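Local coordinates for fructose-bisphosphate aldolase class I (Thermoproteus tenax, PDB 1W8S), which belongs to the DeoC/LacD family of class I aldolases and folds as a TIM barrel, at residues Glu44-Leu49 with Asn233-Arg238; Glu211-Gln216 with Leu241-Ala246; Arg48-Ala53 with Gly71-Ile76; Ile64-Tyr69 with Val102-Ser107. The protein carries 2 engineered substitutions. One frame throughout, in Å; residues are numbered along the deposited sequence. Where two conformers were deposited one is given.

Contact 1: Glu44-Leu49 with Asn233-Arg238; sequences EYILRL and NVWQRR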
loop_
_atom_site.group_PDB
_atom_site.type_symbol
_atom_site.label_atom_id
_atom_site.label_comp_id
_atom_site.label_asym_id
_atom_site.label_seq_id
_atom_site.Cartn_x
_atom_site.Cartn_y
_atom_site.Cartn_z
ATOM N N GLU E 44 -2.597 1.973 37.526
ATOM C CA GLU E 44 -2.993 2.825 38.646
ATOM C C GLU E 44 -1.800 3.175 39.532
ATOM O O GLU E 44 -1.681 4.296 39.995
ATOM C CB GLU E 44 -4.104 2.181 39.491
ATOM C CG GLU E 44 -5.392 1.889 38.720
ATOM C CD GLU E 44 -6.546 1.364 39.594
ATOM O OE1 GLU E 44 -7.662 1.242 39.056
ATOM O OE2 GLU E 44 -6.349 1.043 40.790
ATOM N N TYR E 45 -0.918 2.208 39.762
ATOM C CA TYR E 45 0.309 2.426 40.522
ATOM C C TYR E 45 1.203 3.443 39.817
ATOM O O TYR E 45 1.760 4.318 40.443
ATOM C CB TYR E 45 1.042 1.096 40.690
ATOM C CG TYR E 45 2.455 1.200 41.165
ATOM C CD1 TYR E 45 2.752 1.327 42.532
ATOM C CD2 TYR E 45 3.496 1.157 40.270
ATOM C CE1 TYR E 45 4.067 1.407 42.955
ATOM C CE2 TYR E 45 4.796 1.244 40.677
ATOM C CZ TYR E 45 5.087 1.377 42.012
ATOM O OH TYR E 45 6.415 1.440 42.374
ATOM N N ILE E 46 1.325 3.313 38.501
ATOM C CA ILE E 46 2.113 4.251 37.695
ATOM C C ILE E 46 1.606 5.711 37.794
ATOM O O ILE E 46 2.401 6.652 37.894
ATOM C CB ILE E 46 2.139 3.800 36.235
ATOM C CG1 ILE E 46 2.813 2.425 36.106
ATOM C CG2 ILE E 46 2.839 4.831 35.350
ATOM C CD1 ILE E 46 4.267 2.389 36.522
ATOM N N LEU E 47 0.293 5.889 37.764
ATOM C CA LEU E 47 -0.286 7.225 37.940
ATOM C C LEU E 47 -0.027 7.804 39.327
ATOM O O LEU E 47 0.288 8.986 39.466
ATOM C CB LEU E 47 -1.797 7.193 37.671
ATOM C CG LEU E 47 -2.192 7.085 36.206
ATOM C CD1 LEU E 47 -3.633 6.696 36.105
ATOM C CD2 LEU E 47 -1.964 8.399 35.454
ATOM N N ARG E 48 -0.166 6.977 40.358
ATOM C CA ARG E 48 0.050 7.426 41.732
ATOM C C ARG E 48 1.504 7.821 41.920
ATOM O O ARG E 48 1.813 8.809 42.580
ATOM C CB ARG E 48 -0.295 6.318 42.730
ATOM C CG ARG E 48 -1.787 6.119 43.007
ATOM C CD ARG E 48 -2.069 5.376 44.329
ATOM N NE ARG E 48 -1.296 4.127 44.423
ATOM C CZ ARG E 48 -1.654 2.954 43.888
ATOM N NH1 ARG E 48 -2.793 2.818 43.208
ATOM N NH2 ARG E 48 -0.857 1.901 44.027
ATOM N N LEU E 49 2.392 7.025 41.342
ATOM C CA LEU E 49 3.822 7.290 41.350
ATOM C C LEU E 49 4.175 8.632 40.688
ATOM O O LEU E 49 4.902 9.426 41.264
ATOM C CB LEU E 49 4.522 6.133 40.646
ATOM C CG LEU E 49 6.039 6.067 40.706
ATOM C CD1 LEU E 49 6.550 6.036 42.165
ATOM C CD2 LEU E 49 6.524 4.838 39.933
ATOM N N ASN E 233 14.154 2.945 34.886
ATOM C CA ASN E 233 15.011 3.421 35.988
ATOM C C ASN E 233 14.231 4.046 37.149
ATOM O O ASN E 233 14.808 4.317 38.197
ATOM C CB ASN E 233 16.077 4.387 35.481
ATOM C CG ASN E 233 17.299 3.677 35.001
ATOM O OD1 ASN E 233 18.054 3.112 35.809
ATOM N ND2 ASN E 233 17.471 3.613 33.687
ATOM N N VAL E 234 12.934 4.267 36.967
ATOM C CA VAL E 234 12.036 4.544 38.074
ATOM C C VAL E 234 11.232 3.284 38.461
ATOM O O VAL E 234 11.414 2.763 39.542
ATOM C CB VAL E 234 11.120 5.767 37.792
ATOM C CG1 VAL E 234 10.076 5.955 38.891
ATOM C CG2 VAL E 234 11.977 7.032 37.697
ATOM N N TRP E 235 10.350 2.788 37.596
ATOM C CA TRP E 235 9.392 1.764 38.060
ATOM C C TRP E 235 9.875 0.324 38.090
ATOM O O TRP E 235 9.173 -0.530 38.636
ATOM C CB TRP E 235 8.023 1.881 37.385
ATOM C CG TRP E 235 8.038 1.961 35.930
ATOM C CD1 TRP E 235 7.732 3.041 35.164
ATOM C CD2 TRP E 235 8.335 0.902 35.025
ATOM N NE1 TRP E 235 7.835 2.724 33.828
ATOM C CE2 TRP E 235 8.197 1.411 33.718
ATOM C CE3 TRP E 235 8.723 -0.432 35.180
ATOM C CZ2 TRP E 235 8.454 0.652 32.596
ATOM C CZ3 TRP E 235 8.935 -1.191 34.043
ATOM C CH2 TRP E 235 8.823 -0.648 32.789
ATOM N N GLN E 236 11.063 0.038 37.560
ATOM C CA GLN E 236 11.678 -1.280 37.813
ATOM C C GLN E 236 12.391 -1.347 39.169
ATOM O O GLN E 236 12.924 -2.403 39.517
ATOM C CB GLN E 236 12.682 -1.693 36.728
ATOM C CG GLN E 236 12.062 -2.267 35.477
ATOM C CD GLN E 236 13.076 -3.014 34.591
ATOM O OE1 GLN E 236 14.161 -2.506 34.296
ATOM N NE2 GLN E 236 12.698 -4.207 34.155
ATOM N N ARG E 237 12.429 -0.231 39.909
ATOM C CA ARG E 237 13.004 -0.206 41.259
ATOM C C ARG E 237 11.946 -0.421 42.331
ATOM O O ARG E 237 10.875 0.151 42.269
ATOM C CB ARG E 237 13.715 1.116 41.511
ATOM C CG ARG E 237 14.763 1.400 40.484
ATOM C CD ARG E 237 15.534 2.673 40.721
ATOM N NE ARG E 237 16.576 2.865 39.702
ATOM C CZ ARG E 237 17.681 2.143 39.631
ATOM N NH1 ARG E 237 17.912 1.193 40.519
ATOM N NH2 ARG E 237 18.569 2.369 38.663
ATOM N N ARG E 238 12.260 -1.250 43.324
ATOM C CA ARG E 238 11.351 -1.460 44.450
ATOM C C ARG E 238 11.255 -0.202 45.318
ATOM O O ARG E 238 10.236 0.010 45.981
ATOM C CB ARG E 238 11.787 -2.659 45.287
ATOM C CG ARG E 238 11.406 -4.014 44.668
ATOM C CD ARG E 238 12.276 -5.170 45.187
ATOM N NE ARG E 238 13.699 -4.844 45.020
ATOM C CZ ARG E 238 14.699 -5.233 45.819
ATOM N NH1 ARG E 238 14.479 -6.018 46.882
ATOM N NH2 ARG E 238 15.942 -4.834 45.534
#
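Across the seam where a TIM barrel closes, Ile46 and Leu49 of the first barrel helix, 43-53, pack on Val234 and Trp235 of the short helix 232-235 that follows the last barrel strand. The contact is purely apolar. Ile46 leads with its terminal methyl: CD1 comes obliquely to the pyrrole part of the indole, 3.8 Å from Trp235 CD1, and touches Trp235 CB. The indole is brought to this methyl because Trp235 CG stands between its own backbone N and carbonyl carbon (chi1 51°). Leu49 sends its CD2 branch to Val234 CG1 at 3.9 Å, the two side chains running past each other in opposite directions, and the same methyl lies 4.2 Å from Trp235 CB. Beyond Val234, Arg237 turns back side-on to Asn233, with NE on Asn233 O (2.7 Å) and NH2 on Asn233 OD1 (3.0 Å), which ties the turn after the helix back into its first turn. Indole NE1 is satisfied by Ala22 O; the indole meets His25 and Phe34 edge-to-face, and the Trp235 side chain lies about 5 Å from the bound 1,6-di-O-phosphono-beta-D-fructofuranose. Leu21 of strand 18-22 lies against Ile46, Val234 and Trp235, while helix 240-253 covers Leu49 through Leu241 and Val234 through Leu247.

Contact 2: Glu211-Gln216 with Leu241-Ala246; sequences EDFLKQ and LKFARA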
loop_
_atom_site.group_PDB
_atom_site.type_symbol
_atom_site.label_atom_id
_atom_site.label_comp_id
_atom_site.label_asym_id
_atom_site.label_seq_id
_atom_site.Cartn_x
_atom_site.Cartn_y
_atom_site.Cartn_z
ATOM N N GLU E 211 23.179 5.600 41.429
ATOM C CA GLU E 211 24.130 6.674 41.196
ATOM C C GLU E 211 24.541 6.772 39.727
ATOM O O GLU E 211 24.767 7.863 39.242
ATOM C CB GLU E 211 25.370 6.524 42.100
ATOM C CG GLU E 211 26.184 7.804 42.242
ATOM C CD GLU E 211 25.395 8.925 42.908
ATOM O OE1 GLU E 211 24.830 8.694 44.014
ATOM O OE2 GLU E 211 25.340 10.032 42.328
ATOM N N ASP E 212 24.626 5.644 39.023
ATOM C CA ASP E 212 25.004 5.639 37.619
ATOM C C ASP E 212 23.936 6.426 36.861
ATOM O O ASP E 212 24.263 7.232 36.012
ATOM C CB ASP E 212 25.054 4.232 37.016
ATOM C CG ASP E 212 26.215 3.394 37.498
ATOM O OD1 ASP E 212 27.260 3.937 37.945
ATOM O OD2 ASP E 212 26.161 2.145 37.473
ATOM N N PHE E 213 22.661 6.166 37.157
ATOM C CA PHE E 213 21.577 6.897 36.496
ATOM C C PHE E 213 21.546 8.395 36.799
ATOM O O PHE E 213 21.334 9.210 35.907
ATOM C CB PHE E 213 20.206 6.306 36.808
ATOM C CG PHE E 213 19.152 6.825 35.895
ATOM C CD1 PHE E 213 19.237 6.589 34.531
ATOM C CD2 PHE E 213 18.103 7.606 36.375
ATOM C CE1 PHE E 213 18.268 7.105 33.648
ATOM C CE2 PHE E 213 17.126 8.118 35.477
ATOM C CZ PHE E 213 17.224 7.881 34.148
ATOM N N LEU E 214 21.734 8.761 38.059
ATOM C CA LEU E 214 21.733 10.170 38.440
ATOM C C LEU E 214 22.864 10.923 37.729
ATOM O O LEU E 214 22.708 12.078 37.370
ATOM C CB LEU E 214 21.869 10.319 39.971
ATOM C CG LEU E 214 20.624 9.998 40.799
ATOM C CD1 LEU E 214 20.957 9.926 42.289
ATOM C CD2 LEU E 214 19.509 11.017 40.546
ATOM N N LYS E 215 23.999 10.251 37.540
ATOM C CA LYS E 215 25.161 10.831 36.867
ATOM C C LYS E 215 24.899 11.043 35.378
ATOM O O LYS E 215 25.364 12.019 34.799
ATOM C CB LYS E 215 26.403 9.938 37.069
ATOM C CG LYS E 215 27.037 10.053 38.456
ATOM C CD LYS E 215 28.547 9.754 38.452
ATOM C CE LYS E 215 29.369 11.053 38.255
ATOM N NZ LYS E 215 28.796 11.910 37.132
ATOM N N GLN E 216 24.163 10.130 34.747
ATOM C CA GLN E 216 23.742 10.327 33.371
ATOM C C GLN E 216 22.778 11.512 33.267
ATOM O O GLN E 216 22.923 12.344 32.385
ATOM C CB GLN E 216 23.052 9.079 32.805
ATOM C CG GLN E 216 23.986 7.901 32.604
ATOM C CD GLN E 216 23.259 6.605 32.237
ATOM O OE1 GLN E 216 22.051 6.473 32.445
ATOM N NE2 GLN E 216 24.000 5.651 31.696
ATOM N N LEU E 241 9.463 5.240 44.358
ATOM C CA LEU E 241 9.063 6.580 44.777
ATOM C C LEU E 241 10.221 7.380 45.373
ATOM O O LEU E 241 10.398 8.544 45.008
ATOM C CB LEU E 241 7.892 6.523 45.733
ATOM C CG LEU E 241 7.457 7.883 46.279
ATOM C CD1 LEU E 241 7.007 8.831 45.168
ATOM C CD2 LEU E 241 6.374 7.664 47.311
ATOM N N LYS E 242 11.014 6.764 46.253
ATOM C CA LYS E 242 12.197 7.418 46.834
ATOM C C LYS E 242 13.139 7.923 45.744
ATOM O O LYS E 242 13.541 9.081 45.738
ATOM C CB LYS E 242 12.954 6.462 47.768
ATOM C CG LYS E 242 14.117 7.109 48.545
ATOM C CD LYS E 242 14.808 6.125 49.509
ATOM C CE LYS E 242 15.833 6.838 50.394
ATOM N NZ LYS E 242 15.350 7.016 51.803
ATOM N N PHE E 243 13.448 7.050 44.792
ATOM C CA PHE E 243 14.347 7.412 43.715
ATOM C C PHE E 243 13.734 8.435 42.769
ATOM O O PHE E 243 14.421 9.338 42.298
ATOM C CB PHE E 243 14.806 6.177 42.952
ATOM C CG PHE E 243 15.875 6.467 41.957
ATOM C CD1 PHE E 243 17.045 7.117 42.347
ATOM C CD2 PHE E 243 15.720 6.117 40.637
ATOM C CE1 PHE E 243 18.023 7.400 41.425
ATOM C CE2 PHE E 243 16.703 6.391 39.719
ATOM C CZ PHE E 243 17.857 7.035 40.119
ATOM N N ALA E 244 12.439 8.319 42.512
ATOM C CA ALA E 244 11.726 9.282 41.663
ATOM C C ALA E 244 11.818 10.691 42.261
ATOM O O ALA E 244 12.124 11.645 41.568
ATOM C CB ALA E 244 10.269 8.867 41.489
ATOM N N ARG E 245 11.606 10.796 43.559
ATOM C CA ARG E 245 11.730 12.085 44.251
ATOM C C ARG E 245 13.169 12.622 44.197
ATOM O O ARG E 245 13.370 13.818 44.065
ATOM C CB ARG E 245 11.255 11.963 45.697
ATOM C CG ARG E 245 9.766 11.598 45.829
ATOM C CD ARG E 245 9.036 12.291 46.958
ATOM N NE ARG E 245 8.290 11.379 47.830
ATOM C CZ ARG E 245 6.973 11.439 48.112
ATOM N NH1 ARG E 245 6.176 12.351 47.573
ATOM N NH2 ARG E 245 6.445 10.556 48.951
ATOM N N ALA E 246 14.162 11.741 44.282
ATOM C CA ALA E 246 15.558 12.161 44.106
ATOM C C ALA E 246 15.792 12.747 42.707
ATOM O O ALA E 246 16.494 13.726 42.553
ATOM C CB ALA E 246 16.510 11.002 44.366
#
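Phe243 reaches from helix 240-253 to helix 210-222 and sets the end of its ring against Phe213 and Leu214. The two phenyl groups meet rim to rim: Phe243 CZ lies 3.8 Å from Phe213 CD2, each atom near the plane of the other ring, so the pair is neither an offset stack nor a T-shaped one. On Leu214 it is the branch point that touches, CG standing 3.7 Å from Phe243 CE1, and both of its methyls, CD1 and CD2, are about 4.0 Å from that same ring carbon. Leu214 and Phe243 run alongside each other in opposite directions. Phe243 has CG anti to the backbone N (chi1 -172°), which carries the ring across to the neighbouring helix. In the next shell, Leu247 packs on both Phe213 and Leu214, and Leu250 adds to the cover of Leu214. Asn233 of helix 232-235 lies against Phe213, and the aliphatic part of Arg237 against Phe243. The side chain of Phe213 itself is about 6 Å from the bound 1,6-di-O-phosphono-beta-D-fructofuranose. With carbon alone on both sides, the two helices of the barrel's outer layer are joined here by shape fit and the hydrophobic effect, without a directional bond.

Contact 3: Arg48-Ala53 with Gly71-Ile76; sequences RLARDA and GSVPLI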
loop_
_atom_site.group_PDB
_atom_site.type_symbol
_atom_site.label_atom_id
_atom_site.label_comp_id
_atom_site.label_asym_id
_atom_site.label_seq_id
_atom_site.Cartn_x
_atom_site.Cartn_y
_atom_site.Cartn_z
ATOM N N ARG E 48 -0.166 6.977 40.358
ATOM C CA ARG E 48 0.050 7.426 41.732
ATOM C C ARG E 48 1.504 7.821 41.920
ATOM O O ARG E 48 1.813 8.809 42.580
ATOM C CB ARG E 48 -0.295 6.318 42.730
ATOM C CG ARG E 48 -1.787 6.119 43.007
ATOM C CD ARG E 48 -2.069 5.376 44.329
ATOM N NE ARG E 48 -1.296 4.127 44.423
ATOM C CZ ARG E 48 -1.654 2.954 43.888
ATOM N NH1 ARG E 48 -2.793 2.818 43.208
ATOM N NH2 ARG E 48 -0.857 1.901 44.027
ATOM N N LEU E 49 2.392 7.025 41.342
ATOM C CA LEU E 49 3.822 7.290 41.350
ATOM C C LEU E 49 4.175 8.632 40.688
ATOM O O LEU E 49 4.902 9.426 41.264
ATOM C CB LEU E 49 4.522 6.133 40.646
ATOM C CG LEU E 49 6.039 6.067 40.706
ATOM C CD1 LEU E 49 6.550 6.036 42.165
ATOM C CD2 LEU E 49 6.524 4.838 39.933
ATOM N N ALA E 50 3.653 8.892 39.488
ATOM C CA ALA E 50 3.908 10.166 38.801
ATOM C C ALA E 50 3.395 11.356 39.590
ATOM O O ALA E 50 4.060 12.353 39.685
ATOM C CB ALA E 50 3.303 10.171 37.375
ATOM N N ARG E 51 2.204 11.227 40.162
ATOM C CA ARG E 51 1.634 12.230 41.058
ATOM C C ARG E 51 2.507 12.451 42.301
ATOM O O ARG E 51 3.014 13.551 42.552
ATOM C CB ARG E 51 0.255 11.745 41.528
ATOM C CG ARG E 51 -0.959 12.514 41.001
ATOM C CD ARG E 51 -2.345 12.068 41.609
ATOM N NE ARG E 51 -2.327 10.900 42.525
ATOM C CZ ARG E 51 -1.920 10.922 43.809
ATOM N NH1 ARG E 51 -1.447 12.040 44.352
ATOM N NH2 ARG E 51 -1.967 9.813 44.560
ATOM N N ASP E 52 2.670 11.392 43.092
ATOM C CA ASP E 52 3.400 11.449 44.356
ATOM C C ASP E 52 4.824 11.961 44.203
ATOM O O ASP E 52 5.350 12.598 45.112
ATOM C CB ASP E 52 3.459 10.072 45.019
ATOM C CG ASP E 52 2.094 9.576 45.502
ATOM O OD1 ASP E 52 1.109 10.351 45.469
ATOM O OD2 ASP E 52 1.929 8.404 45.917
ATOM N N ALA E 53 5.457 11.684 43.062
ATOM C CA ALA E 53 6.826 12.117 42.835
ATOM C C ALA E 53 6.881 13.544 42.259
ATOM O O ALA E 53 7.939 14.163 42.239
ATOM C CB ALA E 53 7.537 11.157 41.934
ATOM N N GLY E 71 -7.011 11.784 34.432
ATOM C CA GLY E 71 -6.826 13.230 34.378
ATOM C C GLY E 71 -5.868 13.849 35.393
ATOM O O GLY E 71 -5.694 15.063 35.390
ATOM N N SER E 72 -5.187 13.033 36.193
ATOM C CA SER E 72 -4.463 13.513 37.371
ATOM C C SER E 72 -3.044 14.051 37.108
ATOM O O SER E 72 -2.489 14.778 37.930
ATOM C CB SER E 72 -4.409 12.406 38.420
ATOM O OG SER E 72 -3.656 11.287 37.953
ATOM N N VAL E 73 -2.468 13.658 35.985
ATOM C CA VAL E 73 -1.158 14.103 35.527
ATOM C C VAL E 73 -1.299 14.258 34.005
ATOM O O VAL E 73 -1.932 13.424 33.383
ATOM C CB VAL E 73 -0.115 13.002 35.836
ATOM C CG1 VAL E 73 1.223 13.346 35.288
ATOM C CG2 VAL E 73 0.015 12.838 37.337
ATOM N N PRO E 74 -0.736 15.279 33.393
ATOM C CA PRO E 74 -0.818 15.397 31.929
ATOM C C PRO E 74 -0.382 14.138 31.163
ATOM O O PRO E 74 0.552 13.435 31.539
ATOM C CB PRO E 74 0.108 16.561 31.615
ATOM C CG PRO E 74 0.161 17.379 32.870
ATOM C CD PRO E 74 -0.030 16.422 34.005
ATOM N N LEU E 75 -1.081 13.862 30.075
ATOM C CA LEU E 75 -0.904 12.628 29.322
ATOM C C LEU E 75 -0.317 12.924 27.940
ATOM O O LEU E 75 -0.802 13.798 27.252
ATOM C CB LEU E 75 -2.254 11.950 29.164
ATOM C CG LEU E 75 -2.374 10.844 28.124
ATOM C CD1 LEU E 75 -1.538 9.655 28.509
ATOM C CD2 LEU E 75 -3.836 10.460 27.960
ATOM N N ILE E 76 0.723 12.167 27.577
ATOM C CA ILE E 76 1.249 12.080 26.237
ATOM C C ILE E 76 0.785 10.726 25.725
ATOM O O ILE E 76 1.135 9.686 26.293
ATOM C CB ILE E 76 2.759 12.173 26.237
ATOM C CG1 ILE E 76 3.199 13.474 26.909
ATOM C CG2 ILE E 76 3.305 12.086 24.807
ATOM C CD1 ILE E 76 4.715 13.682 26.948
HETATM O O HOH W 1 -3.624 9.229 40.218
#
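Arg51 lies obliquely across Val73 and then bends over Ser72, where helix 43-53 of the TIM barrel's outer layer meets the loop that leads into barrel strand 75-81. The first part of the arginine is an apolar arm. Its CG sits 3.8 Å from Val73 CG2, the branch that also lies 3.9 Å from the backbone N of Arg51 and 4.2 Å from Ala50 CB. That single methyl therefore fits against the helix surface, touching both side chains and the main chain of consecutive residues. Farther along, Arg51 CD reaches Ser72 CB at 3.8 Å. The chain then folds sharply about CG-CD, almost eclipsed at chi3 -5°, and this bend swings the guanidinium back over its own helix to Asp52, with a salt bridge of 3.3 Å from NH2 to Asp52 OD1. Ala50 and Val73 form the buried side of the contact, where Val58 and Leu21 of two neighbouring barrel strands lie against Ala50; Arg51 and Ser72 make its more open border. Ser72 OG also bonds to Asp70 OD1, which fixes the hydroxyl within its own turn. At this border the two segments are linked by one water, in the plane of the guanidinium at its edge: it accepts from Arg51 NE at 3.1 Å and donates to Ser72 OG at 3.1 Å.

Contact 4: Ile64-Tyr69 with Val102-Ser107; sequences IAEKYY and VSLGAS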
loop_
_atom_site.group_PDB
_atom_site.type_symbol
_atom_site.label_atom_id
_atom_site.label_comp_id
_atom_site.label_asym_id
_atom_site.label_seq_id
_atom_site.Cartn_x
_atom_site.Cartn_y
_atom_site.Cartn_z
ATOM N N ILE E 64 -4.270 1.695 27.595
ATOM C CA ILE E 64 -4.023 2.105 28.957
ATOM C C ILE E 64 -4.644 3.465 29.238
ATOM O O ILE E 64 -5.217 3.670 30.289
ATOM C CB ILE E 64 -2.491 2.154 29.262
ATOM C CG1 ILE E 64 -1.812 0.807 29.005
ATOM C CG2 ILE E 64 -2.225 2.666 30.680
ATOM C CD1 ILE E 64 -2.258 -0.292 29.836
ATOM N N ALA E 65 -4.496 4.413 28.329
ATOM C CA ALA E 65 -5.190 5.701 28.503
ATOM C C ALA E 65 -6.715 5.503 28.630
ATOM O O ALA E 65 -7.350 6.094 29.496
ATOM C CB ALA E 65 -4.872 6.638 27.386
ATOM N N GLU E 66 -7.320 4.689 27.762
ATOM C CA GLU E 66 -8.787 4.552 27.760
ATOM C C GLU E 66 -9.253 3.948 29.055
ATOM O O GLU E 66 -10.236 4.383 29.622
ATOM C CB GLU E 66 -9.267 3.660 26.599
ATOM C CG GLU E 66 -10.775 3.503 26.477
ATOM C CD GLU E 66 -11.147 2.617 25.304
ATOM O OE1 GLU E 66 -10.986 1.401 25.398
ATOM O OE2 GLU E 66 -11.590 3.147 24.278
ATOM N N LYS E 67 -8.561 2.896 29.491
ATOM C CA LYS E 67 -9.027 2.090 30.635
ATOM C C LYS E 67 -8.654 2.679 31.997
ATOM O O LYS E 67 -9.326 2.413 33.002
ATOM C CB LYS E 67 -8.471 0.655 30.498
ATOM C CG LYS E 67 -9.454 -0.367 29.982
ATOM C CD LYS E 67 -9.872 -0.071 28.607
ATOM C CE LYS E 67 -10.734 -1.189 27.980
ATOM N NZ LYS E 67 -10.610 -1.015 26.472
ATOM N N TYR E 68 -7.574 3.456 32.039
ATOM C CA TYR E 68 -6.986 3.911 33.308
ATOM C C TYR E 68 -6.788 5.413 33.510
ATOM O O TYR E 68 -6.731 5.867 34.657
ATOM C CB TYR E 68 -5.619 3.242 33.516
ATOM C CG TYR E 68 -5.706 1.748 33.727
ATOM C CD1 TYR E 68 -5.903 1.212 35.000
ATOM C CD2 TYR E 68 -5.612 0.878 32.663
ATOM C CE1 TYR E 68 -5.989 -0.150 35.186
ATOM C CE2 TYR E 68 -5.699 -0.476 32.850
ATOM C CZ TYR E 68 -5.885 -0.984 34.107
ATOM O OH TYR E 68 -5.963 -2.338 34.282
ATOM N N TYR E 69 -6.632 6.179 32.430
ATOM C CA TYR E 69 -6.294 7.585 32.587
ATOM C C TYR E 69 -7.416 8.304 33.280
ATOM O O TYR E 69 -8.577 8.133 32.921
ATOM C CB TYR E 69 -6.011 8.280 31.268
ATOM C CG TYR E 69 -5.524 9.689 31.484
ATOM C CD1 TYR E 69 -4.374 9.943 32.247
ATOM C CD2 TYR E 69 -6.217 10.771 30.959
ATOM C CE1 TYR E 69 -3.904 11.232 32.445
ATOM C CE2 TYR E 69 -5.778 12.068 31.168
ATOM C CZ TYR E 69 -4.618 12.309 31.883
ATOM O OH TYR E 69 -4.233 13.625 32.038
ATOM N N VAL E 102 -7.116 13.179 21.573
ATOM C CA VAL E 102 -7.817 14.283 22.143
ATOM C C VAL E 102 -8.984 13.795 22.983
ATOM O O VAL E 102 -9.113 14.198 24.149
ATOM C CB VAL E 102 -8.290 15.257 21.063
ATOM C CG1 VAL E 102 -9.253 16.273 21.649
ATOM C CG2 VAL E 102 -7.053 15.957 20.479
ATOM N N SER E 103 -9.796 12.893 22.427
ATOM C CA SER E 103 -10.921 12.313 23.176
ATOM C C SER E 103 -10.498 11.542 24.465
ATOM O O SER E 103 -11.253 11.488 25.436
ATOM C CB SER E 103 -11.770 11.402 22.276
ATOM O OG SER E 103 -12.863 10.835 23.013
ATOM N N LEU E 104 -9.287 11.006 24.457
ATOM C CA LEU E 104 -8.717 10.236 25.555
ATOM C C LEU E 104 -8.054 11.107 26.646
ATOM O O LEU E 104 -7.596 10.588 27.676
ATOM C CB LEU E 104 -7.744 9.192 24.975
ATOM C CG LEU E 104 -8.407 8.015 24.253
ATOM C CD1 LEU E 104 -7.392 7.126 23.617
ATOM C CD2 LEU E 104 -9.295 7.212 25.182
ATOM N N GLY E 105 -8.027 12.426 26.418
ATOM C CA GLY E 105 -7.556 13.388 27.384
ATOM C C GLY E 105 -6.095 13.750 27.257
ATOM O O GLY E 105 -5.520 14.341 28.169
ATOM N N ALA E 106 -5.501 13.417 26.129
ATOM C CA ALA E 106 -4.095 13.724 25.865
ATOM C C ALA E 106 -3.859 15.217 25.802
ATOM O O ALA E 106 -4.686 15.936 25.278
ATOM C CB ALA E 106 -3.660 13.085 24.551
ATOM N N SER E 107 -2.723 15.664 26.345
ATOM C CA SER E 107 -2.209 17.028 26.178
ATOM C C SER E 107 -1.096 17.117 25.152
ATOM O O SER E 107 -0.666 18.209 24.782
ATOM C CB SER E 107 -1.617 17.539 27.491
ATOM O OG SER E 107 -2.626 17.712 28.436
HETATM O O HOH W 2 -8.942 8.428 28.700
HETATM O O HOH W 3 -3.550 15.487 29.552
#
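Tyr69, the first residue past helix 62-68, lays its ring along the chain reversal that ends helix 98-103, on the outside of the TIM barrel. Its CB heads for the other segment and holds CG anti to the backbone N (chi1 -174°), so the ring extends past two successive carbonyls. CD2 comes first, 3.6 Å from Leu104 O, and CE2 follows, 3.8 Å from Gly105 O; both oxygens approach the ring obliquely. CZ packs on Leu75 of the strand beneath. At the tip, OH bonds to Val73 O and receives a bond from a water (3.2 Å) that also donates to Gly105 O (2.7 Å) and bonds to Ser107 OG. Gly105 has positive phi (93°) and closes the helix with a Schellman motif. A second water joins the backbones, donating to Ala65 O (2.9 Å) and Leu104 O (2.7 Å). The apolar share falls to Leu104, whose CD2 rests 3.7 Å from Glu66 CA and close to Glu66 CB. Beyond CB, Glu66 leads out to a salt bridge with Lys67. The chemistry is thus mixed: carbonyl oxygens of the turn that closes helix 98-103 are met by aromatic carbons and water, while the charged ends of Glu66 and Lys67 go to salt bridges with Lys131 and Asp174 of a second subunit.

In the fold
From the N terminus, helix 43-53 opens two loops. Contact 3 closes the shorter at 71-76, bringing this helix to the loop just before barrel strand 75-81. Before it closes, 64-69 has opened contact 4, which ends at 102-107, so contacts 3 and 4 cross; their segments meet where Leu75 O probably bonds Ser107 N. Contact 1 spans most of the chain, from 44-49 to 233-238, and encloses contact 4. Contact 2 opens at 211-216, within that span, and closes beyond it at 241-246, crossing contact 1 but following contacts 3 and 4. Contact 1 alone bridges the seam where strands 18-22 and 227-230 pair; contact 2 joins late helices, contacts 3 and 4 early elements.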